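Geranyltranstransferase (IspA) (Helicobacter pylori, PDB 3LLW) probably acts as a magnesium-dependent prenyltransferase of isoprenoid biosynthesis, as expected for a member of the FPP/GGPP synthase family. Local coordinates at residues A39-V44 and I79-E84. Numbering follows the deposited sequence.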
ATOM      1  N   ALA A  39      12.134   3.011  14.394  1.00 51.32           N
ATOM      2  CA  ALA A  39      12.125   1.782  13.603  1.00 48.28           C
ATOM      3  C   ALA A  39      11.459   1.940  12.222  1.00 47.30           C
ATOM      4  O   ALA A  39      11.777   1.190  11.304  1.00 46.22           O
ATOM      5  CB  ALA A  39      11.448   0.699  14.369  1.00 42.03           C
ATOM      6  N   PHE A  40      10.543   2.903  12.092  1.00 43.30           N
ATOM      7  CA  PHE A  40       9.824   3.152  10.831  1.00 45.13           C
ATOM      8  C   PHE A  40      10.733   3.424   9.630  1.00 43.27           C
ATOM      9  O   PHE A  40      10.617   2.748   8.617  1.00 48.14           O
ATOM     10  CB  PHE A  40       8.801   4.293  10.990  1.00 42.84           C
ATOM     11  CG  PHE A  40       8.052   4.625   9.723  1.00 46.59           C
ATOM     12  CD1 PHE A  40       7.254   3.663   9.088  1.00 41.87           C
ATOM     13  CD2 PHE A  40       8.137   5.899   9.165  1.00 39.29           C
ATOM     14  CE1 PHE A  40       6.559   3.970   7.926  1.00 38.22           C
ATOM     15  CE2 PHE A  40       7.444   6.222   7.995  1.00 43.07           C
ATOM     16  CZ  PHE A  40       6.654   5.264   7.373  1.00 46.26           C
ATOM     17  N   PHE A  41      11.642   4.392   9.757  1.00 44.44           N
ATOM     18  CA  PHE A  41      12.458   4.832   8.629  1.00 42.32           C
ATOM     19  C   PHE A  41      13.882   4.273   8.643  1.00 43.76           C
ATOM     20  O   PHE A  41      14.640   4.455   7.690  1.00 45.35           O
ATOM     21  CB  PHE A  41      12.480   6.357   8.581  1.00 48.23           C
ATOM     22  CG  PHE A  41      12.326   6.929   7.191  1.00 52.52           C
ATOM     23  CD1 PHE A  41      11.157   6.714   6.454  1.00 53.56           C
ATOM     24  CD2 PHE A  41      13.340   7.701   6.630  1.00 56.39           C
ATOM     25  CE1 PHE A  41      11.000   7.257   5.163  1.00 46.08           C
ATOM     26  CE2 PHE A  41      13.202   8.250   5.349  1.00 51.80           C
ATOM     27  CZ  PHE A  41      12.026   8.026   4.613  1.00 54.52           C
ATOM     28  N   GLU A  42      14.228   3.584   9.726  1.00 43.83           N
ATOM     29  CA  GLU A  42      15.567   3.069   9.968  1.00 47.27           C
ATOM     30  C   GLU A  42      16.192   2.319   8.781  1.00 49.07           C
ATOM     31  O   GLU A  42      17.333   2.596   8.407  1.00 49.47           O
ATOM     32  CB  GLU A  42      15.544   2.161  11.207  1.00 48.54           C
ATOM     33  CG  GLU A  42      16.903   1.922  11.815  1.00 55.00           C
ATOM     34  CD  GLU A  42      16.839   1.164  13.137  1.00 60.50           C
ATOM     35  OE1 GLU A  42      15.883   1.384  13.915  1.00 66.85           O
ATOM     36  OE2 GLU A  42      17.757   0.360  13.400  1.00 66.17           O
ATOM     37  N   MET A  43      15.443   1.383   8.189  1.00 48.84           N
ATOM     38  CA  MET A  43      15.934   0.611   7.041  1.00 43.68           C
ATOM     39  C   MET A  43      15.969   1.436   5.741  1.00 37.96           C
ATOM     40  O   MET A  43      16.660   1.066   4.786  1.00 40.00           O
ATOM     41  CB  MET A  43      15.124  -0.678   6.843  1.00 38.15           C
ATOM     42  CG  MET A  43      15.122  -1.631   8.031  1.00 53.95           C
ATOM     43  SD  MET A  43      16.752  -2.032   8.708  1.00 46.52           S
ATOM     44  CE  MET A  43      16.682  -1.314  10.307  1.00 57.28           C
ATOM     45  N   VAL A  44      15.239   2.547   5.697  1.00 38.57           N
ATOM     46  CA  VAL A  44      15.332   3.447   4.537  1.00 43.91           C
ATOM     47  C   VAL A  44      16.625   4.255   4.662  1.00 49.96           C
ATOM     48  O   VAL A  44      17.340   4.453   3.678  1.00 50.56           O
ATOM     49  CB  VAL A  44      14.120   4.419   4.413  1.00 39.28           C
ATOM     50  CG1 VAL A  44      14.122   5.139   3.044  1.00 37.33           C
ATOM     51  CG2 VAL A  44      12.819   3.680   4.617  1.00 29.62           C
ATOM     52  N   ILE A  79       8.000  12.042  -4.464  1.00 33.94           N
ATOM     53  CA  ILE A  79       7.773  10.975  -5.431  1.00 34.41           C
ATOM     54  C   ILE A  79       8.917   9.969  -5.533  1.00 39.06           C
ATOM     55  O   ILE A  79       8.693   8.751  -5.517  1.00 43.94           O
ATOM     56  CB  ILE A  79       7.495  11.554  -6.818  1.00 38.43           C
ATOM     57  CG1 ILE A  79       6.233  12.437  -6.759  1.00 39.04           C
ATOM     58  CG2 ILE A  79       7.398  10.427  -7.833  1.00 37.29           C
ATOM     59  CD1 ILE A  79       5.992  13.303  -7.983  1.00 43.21           C
ATOM     60  N   ALA A  80      10.140  10.479  -5.630  1.00 38.65           N
ATOM     61  CA  ALA A  80      11.330   9.641  -5.655  1.00 38.06           C
ATOM     62  C   ALA A  80      11.437   8.811  -4.367  1.00 35.31           C
ATOM     63  O   ALA A  80      11.809   7.637  -4.414  1.00 38.08           O
ATOM     64  CB  ALA A  80      12.574  10.507  -5.836  1.00 38.88           C
ATOM     65  N   LEU A  81      11.088   9.433  -3.242  1.00 36.57           N
ATOM     66  CA  LEU A  81      11.099   8.800  -1.919  1.00 41.61           C
ATOM     67  C   LEU A  81      10.015   7.715  -1.814  1.00 45.48           C
ATOM     68  O   LEU A  81      10.222   6.693  -1.142  1.00 46.11           O
ATOM     69  CB  LEU A  81      10.932   9.847  -0.806  1.00 36.28           C
ATOM     70  CG  LEU A  81      11.106   9.377   0.652  1.00 42.33           C
ATOM     71  CD1 LEU A  81      12.348   8.535   0.825  1.00 34.13           C
ATOM     72  CD2 LEU A  81      11.092  10.530   1.637  1.00 44.19           C
ATOM     73  N   SER A  82       8.890   7.899  -2.507  1.00 39.41           N
ATOM     74  CA  SER A  82       7.829   6.883  -2.471  1.00 39.57           C
ATOM     75  C   SER A  82       8.288   5.590  -3.118  1.00 38.40           C
ATOM     76  O   SER A  82       7.960   4.508  -2.639  1.00 45.48           O
ATOM     77  CB  SER A  82       6.569   7.372  -3.164  1.00 41.58           C
ATOM     78  OG  SER A  82       6.742   7.321  -4.555  1.00 43.60           O
ATOM     79  N   ILE A  83       9.057   5.711  -4.199  1.00 39.85           N
ATOM     80  CA  ILE A  83       9.656   4.558  -4.867  1.00 35.73           C
ATOM     81  C   ILE A  83      10.674   3.860  -3.943  1.00 41.53           C
ATOM     82  O   ILE A  83      10.719   2.631  -3.877  1.00 38.11           O
ATOM     83  CB  ILE A  83      10.349   4.964  -6.171  1.00 38.50           C
ATOM     84  CG1 ILE A  83       9.382   5.749  -7.081  1.00 46.01           C
ATOM     85  CG2 ILE A  83      10.834   3.723  -6.909  1.00 44.56           C
ATOM     86  CD1 ILE A  83      10.024   6.344  -8.337  1.00 38.21           C
ATOM     87  N   GLU A  84      11.463   4.654  -3.221  1.00 35.45           N
ATOM     88  CA  GLU A  84      12.490   4.103  -2.353  1.00 45.73           C
ATOM     89  C   GLU A  84      11.843   3.354  -1.179  1.00 40.83           C
ATOM     90  O   GLU A  84      12.273   2.263  -0.853  1.00 43.52           O
ATOM     91  CB  GLU A  84      13.483   5.203  -1.926  1.00 45.77           C
ATOM     92  CG  GLU A  84      14.751   4.746  -1.157  1.00 44.70           C
ATOM     93  CD  GLU A  84      15.682   3.781  -1.912  1.00 52.39           C
ATOM     94  OE1 GLU A  84      15.609   3.674  -3.163  1.00 46.72           O
ATOM     95  OE2 GLU A  84      16.510   3.123  -1.228  1.00 48.53           O
TER
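Phe41 and Val44 of helix 36-45 meet Leu81 and Glu84 of helix 73-94 in a small, buried and mostly apolar contact between two nearly perpendicular helices. The short axes pass 12.2 Å apart, at 91°, a separation wide enough that the contact is made by side chains alone. Phe41 suits this place: its flat ring reaches across, and CZ at its far edge lies 3.8 Å from Leu81 CD1, near the ring plane. Leu81 comes from the opposite direction; CG anti to the backbone N (chi1 -172°) carries the branched end out toward the ring, where CD2 is 4.0 Å from Phe41 CZ. Val44, three residues on, has its CB over the centre of one face of the Phe41 ring, 3.9 Å above its plane, which probably limits how the ring can turn. In the all-helical fold of polyprenyl synthetases, this joins the short helix 36-45 to the long helix 73-94 of the bundle, with Leu22 of helix 6-23 touching both Val44 and Leu81. Val44 CG1 also packs 4.3 Å from Glu84 CG, using the aliphatic part of buried Glu84, whose carboxylate forms a salt bridge through OE2 with Arg50. The same Arg50 NH2 hydrogen-bonds to Val44 O.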